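Local coordinates for plasmodesmata-located protein 5 (Arabidopsis thaliana, PDB 6GRE) that modulates cell-to-cell trafficking in plants, lowering plasmodesmal permeability during immune responses by regulating callose deposition, at residues S22-E25 with T26-S30; N29-L32 with S33-T37. All coordinates share one frame; numbering follows the deposited sequence. Where two conformers were deposited one is given.

Interaction 1: residues S22-E25 with T26-S30; sequences SGYE and TNLNS
T26 and S22 meet across the first turn of helix 23-38, in the first of the two Gnk2-homologous (DUF26) domains of the ectodomain, and illustrate how a helix start is closed by side chains as well as backbone. S22 is the N-cap: its OG takes a weak bond from E25 N, 3.4 Å long but nearly straight at 170°, and also bonds to the carbonyl of S19. The amide T26 N reaches S22 O at 3.1 Å, lying in the carbonyl plane. T26 OG1, held beside its own backbone N (chi1 -58°), sits 3.2 Å from the same S22 O, but its one proton has another acceptor within reach; a water 2.7 Å from T26 OG1 donates on to E25 OE1. N27 sends its backbone N to G23 O, while its ND2 leaves the helix for V58 O. L28 N bonds to Y24 O at 2.7 Å, and the L28 side chain faces the buried side, where its CD2 approaches the Y24 ring obliquely. That ring meets Y94 edge-to-face and bonds through its hydroxyl to the carbonyl of Y94. One turn on from E25, N29 N bonds to E25 O, and the two side chains lie alongside, carboxylate and amide planes 39° apart. The extended E25 chain brings OE1 to S21 N as well. The second carboxylate oxygen is joined to N29 through one water, 2.7 Å from E25 OE2 and 2.9 Å from N29 ND2.

Interaction 2: residues N29-L32 with S33-T37; sequences NSLL and SSFVT
The second half of helix 23-38, an amphipathic helix packed on the five-stranded antiparallel sheet of the first Gnk2-homologous domain, brings L31 and L32 against F35 on its buried side and carries S33 and S34 elsewhere on its surface. The F35 ring crosses both leucines at a slant. L31 puts CD1 3.6 Å from F35 CE1, with its CG and CD2 near F35 CZ; L32 reaches the other flank of the ring, CD2 3.6 Å from F35 CE2. A polar atom joins this apolar group: L31 O stands 3.6 Å above the ring plane, offset toward the rim, while accepting F35 N in the ordinary helical bond. F47 of strand 44-49, I105 of strand 103-108 and V79 of helix 72-90 also touch F35, so the residue sits where helix, sheet and second helix converge.

S33 and S34 turn their hydroxyls back toward carbonyls one turn earlier. S33 N bonds to N29 O, to which S33 OG adds at most a weak contact, its proton not settled. S34 is more definite: its OG, lying beside the backbone N (chi1 -67°), donates to the carbonyl of S30. Two donors thus grip a single acceptor from opposite faces of the carbonyl plane, S34 N at 3.1 Å and S34 OG at 3.0 Å from S30 O.

In the fold
Followed from the N terminus, the chain leaves strand 10-13, passes through a loop and enters helix 23-38, where both contacts lie. Interaction 1 closes the entry turn and interaction 2 continues along the same rod, their centres about 11 Å apart. They are consecutive rather than nested or crossed, overlapping at N29 and S30. Early in the helix, the buried side meets V60 of strand 60-66 and the loop residue F18; farther on it meets strands 44-49 and 103-108 together with helix 72-90. In this helix, successive turns thus meet successive parts of the domain, wholly within the first of two tandem repeats.

Interaction 1: residues S22-E25 with T26-S30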
loop_
_atom_site.group_PDB
_atom_site.type_symbol
_atom_site.label_atom_id
_atom_site.label_comp_id
_atom_site.label_asym_id
_atom_site.label_seq_id
_atom_site.Cartn_x
_atom_site.Cartn_y
_atom_site.Cartn_z
ATOM N N SER A 22 4.063 1.450 -27.463
ATOM C CA SER A 22 5.304 2.147 -27.193
ATOM C C SER A 22 6.192 1.285 -26.307
ATOM O O SER A 22 5.732 0.332 -25.673
ATOM C CB SER A 22 5.043 3.469 -26.510
ATOM O OG SER A 22 4.444 3.249 -25.234
ATOM N N GLY A 23 7.466 1.650 -26.236
ATOM C CA GLY A 23 8.388 0.983 -25.389
ATOM C C GLY A 23 7.925 1.020 -23.929
ATOM O O GLY A 23 8.149 0.054 -23.216
ATOM N N TYR A 24 7.394 2.166 -23.508
ATOM C CA TYR A 24 6.904 2.295 -22.115
ATOM C C TYR A 24 5.872 1.201 -21.840
ATOM O O TYR A 24 6.004 0.489 -20.825
ATOM C CB TYR A 24 6.323 3.675 -21.826
ATOM C CG TYR A 24 6.074 3.879 -20.357
ATOM C CD1 TYR A 24 7.097 4.327 -19.557
ATOM C CD2 TYR A 24 4.884 3.506 -19.764
ATOM C CE1 TYR A 24 6.910 4.506 -18.198
ATOM C CE2 TYR A 24 4.683 3.664 -18.403
ATOM C CZ TYR A 24 5.707 4.163 -17.624
ATOM O OH TYR A 24 5.558 4.375 -16.275
ATOM N N GLU A 25 4.867 1.057 -22.715
ATOM C CA GLU A 25 3.805 0.055 -22.536
ATOM C C GLU A 25 4.446 -1.331 -22.439
ATOM O O GLU A 25 4.137 -2.119 -21.557
ATOM C CB GLU A 25 2.780 0.063 -23.660
ATOM C CG GLU A 25 1.675 -0.963 -23.424
ATOM C CD GLU A 25 0.581 -0.981 -24.471
ATOM O OE1 GLU A 25 0.892 -0.723 -25.616
ATOM O OE2 GLU A 25 -0.583 -1.214 -24.107
ATOM N N THR A 26 5.379 -1.652 -23.348
ATOM C CA THR A 26 5.988 -2.946 -23.369
ATOM C C THR A 26 6.806 -3.175 -22.091
ATOM O O THR A 26 6.770 -4.242 -21.497
ATOM C CB THR A 26 6.876 -3.113 -24.615
ATOM O OG1 THR A 26 6.016 -2.887 -25.725
ATOM C CG2 THR A 26 7.539 -4.466 -24.676
ATOM N N ASN A 27 7.559 -2.159 -21.671
ATOM C CA ASN A 27 8.380 -2.261 -20.462
ATOM C C ASN A 27 7.493 -2.411 -19.208
ATOM O O ASN A 27 7.834 -3.170 -18.311
ATOM C CB ASN A 27 9.360 -1.087 -20.378
ATOM C CG ASN A 27 10.475 -1.198 -21.408
ATOM O OD1 ASN A 27 10.795 -2.292 -21.865
ATOM N ND2 ASN A 27 11.111 -0.082 -21.706
ATOM N N LEU A 28 6.389 -1.682 -19.183
ATOM C CA LEU A 28 5.411 -1.776 -18.074
ATOM C C LEU A 28 4.902 -3.215 -17.955
ATOM O O LEU A 28 4.870 -3.805 -16.866
ATOM C CB LEU A 28 4.274 -0.794 -18.325
ATOM C CG LEU A 28 3.090 -0.889 -17.360
ATOM C CD1 LEU A 28 3.563 -0.776 -15.905
ATOM C CD2 LEU A 28 2.041 0.157 -17.679
ATOM N N ASN A 29 4.498 -3.808 -19.084
ATOM C CA ASN A 29 3.965 -5.156 -19.042
ATOM C C ASN A 29 5.033 -6.126 -18.563
ATOM O O ASN A 29 4.741 -7.045 -17.782
ATOM C CB ASN A 29 3.329 -5.576 -20.365
ATOM C CG ASN A 29 2.051 -4.820 -20.634
ATOM O OD1 ASN A 29 1.329 -4.477 -19.702
ATOM N ND2 ASN A 29 1.748 -4.535 -21.894
ATOM N N SER A 30 6.284 -5.912 -18.987
ATOM C CA SER A 30 7.388 -6.739 -18.509
ATOM C C SER A 30 7.588 -6.534 -17.007
ATOM O O SER A 30 7.829 -7.494 -16.296
ATOM C CB SER A 30 8.683 -6.474 -19.246
ATOM O OG SER A 30 8.475 -6.455 -20.642
HETATM O O HOH W 1 3.451 -2.372 -26.397
HETATM O O HOH W 2 -0.742 -3.762 -23.159
#

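Interaction 2: residues N29-L32 with S33-T37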
loop_
_atom_site.group_PDB
_atom_site.type_symbol
_atom_site.label_atom_id
_atom_site.label_comp_id
_atom_site.label_asym_id
_atom_site.label_seq_id
_atom_site.Cartn_x
_atom_site.Cartn_y
_atom_site.Cartn_z
ATOM N N ASN A 29 4.498 -3.808 -19.084
ATOM C CA ASN A 29 3.965 -5.156 -19.042
ATOM C C ASN A 29 5.033 -6.126 -18.563
ATOM O O ASN A 29 4.741 -7.045 -17.782
ATOM C CB ASN A 29 3.329 -5.576 -20.365
ATOM C CG ASN A 29 2.051 -4.820 -20.634
ATOM O OD1 ASN A 29 1.329 -4.477 -19.702
ATOM N ND2 ASN A 29 1.748 -4.535 -21.894
ATOM N N SER A 30 6.284 -5.912 -18.987
ATOM C CA SER A 30 7.388 -6.739 -18.509
ATOM C C SER A 30 7.588 -6.534 -17.007
ATOM O O SER A 30 7.829 -7.494 -16.296
ATOM C CB SER A 30 8.683 -6.474 -19.246
ATOM O OG SER A 30 8.475 -6.455 -20.642
ATOM N N LEU A 31 7.520 -5.271 -16.555
ATOM C CA LEU A 31 7.689 -4.941 -15.120
ATOM C C LEU A 31 6.659 -5.721 -14.295
ATOM O O LEU A 31 6.998 -6.361 -13.285
ATOM C CB LEU A 31 7.508 -3.439 -14.910
ATOM C CG LEU A 31 7.391 -3.013 -13.438
ATOM C CD1 LEU A 31 8.752 -3.083 -12.787
ATOM C CD2 LEU A 31 6.814 -1.616 -13.305
ATOM N N LEU A 32 5.400 -5.646 -14.718
ATOM C CA LEU A 32 4.288 -6.250 -13.959
ATOM C C LEU A 32 4.432 -7.770 -13.871
ATOM O O LEU A 32 4.203 -8.336 -12.807
ATOM C CB LEU A 32 2.959 -5.852 -14.593
ATOM C CG LEU A 32 2.635 -4.366 -14.540
ATOM C CD1 LEU A 32 1.368 -4.058 -15.306
ATOM C CD2 LEU A 32 2.538 -3.877 -13.098
ATOM N N SER A 33 4.861 -8.425 -14.958
ATOM C CA SER A 33 5.099 -9.868 -14.953
ATOM C C SER A 33 6.224 -10.211 -13.971
ATOM O O SER A 33 6.195 -11.254 -13.288
ATOM C CB SER A 33 5.418 -10.359 -16.345
ATOM O OG SER A 33 4.274 -10.255 -17.182
ATOM N N SER A 34 7.220 -9.334 -13.898
ATOM C CA SER A 34 8.349 -9.500 -12.986
ATOM C C SER A 34 7.896 -9.449 -11.520
ATOM O O SER A 34 8.482 -10.145 -10.688
ATOM C CB SER A 34 9.394 -8.478 -13.235
ATOM O OG SER A 34 9.969 -8.720 -14.507
ATOM N N PHE A 35 6.942 -8.562 -11.216
ATOM C CA PHE A 35 6.383 -8.468 -9.858
ATOM C C PHE A 35 5.862 -9.842 -9.442
ATOM O O PHE A 35 6.160 -10.348 -8.344
ATOM C CB PHE A 35 5.201 -7.497 -9.765
ATOM C CG PHE A 35 5.472 -6.017 -9.871
ATOM C CD1 PHE A 35 6.739 -5.479 -9.759
ATOM C CD2 PHE A 35 4.405 -5.157 -10.071
ATOM C CE1 PHE A 35 6.933 -4.107 -9.808
ATOM C CE2 PHE A 35 4.603 -3.789 -10.156
ATOM C CZ PHE A 35 5.865 -3.271 -10.027
ATOM N N VAL A 36 5.053 -10.444 -10.311
ATOM C CA VAL A 36 4.437 -11.730 -10.021
ATOM C C VAL A 36 5.525 -12.776 -9.730
ATOM O O VAL A 36 5.471 -13.461 -8.740
ATOM C CB VAL A 36 3.518 -12.192 -11.167
ATOM C CG1 VAL A 36 3.126 -13.651 -10.992
ATOM C CG2 VAL A 36 2.287 -11.321 -11.313
ATOM N N THR A 37 6.529 -12.871 -10.605
ATOM C CA THR A 37 7.648 -13.787 -10.450
ATOM C C THR A 37 8.346 -13.627 -9.095
ATOM O O THR A 37 8.694 -14.611 -8.448
ATOM C CB THR A 37 8.676 -13.542 -11.558
ATOM O OG1 THR A 37 7.957 -13.771 -12.766
ATOM C CG2 THR A 37 9.890 -14.438 -11.468
#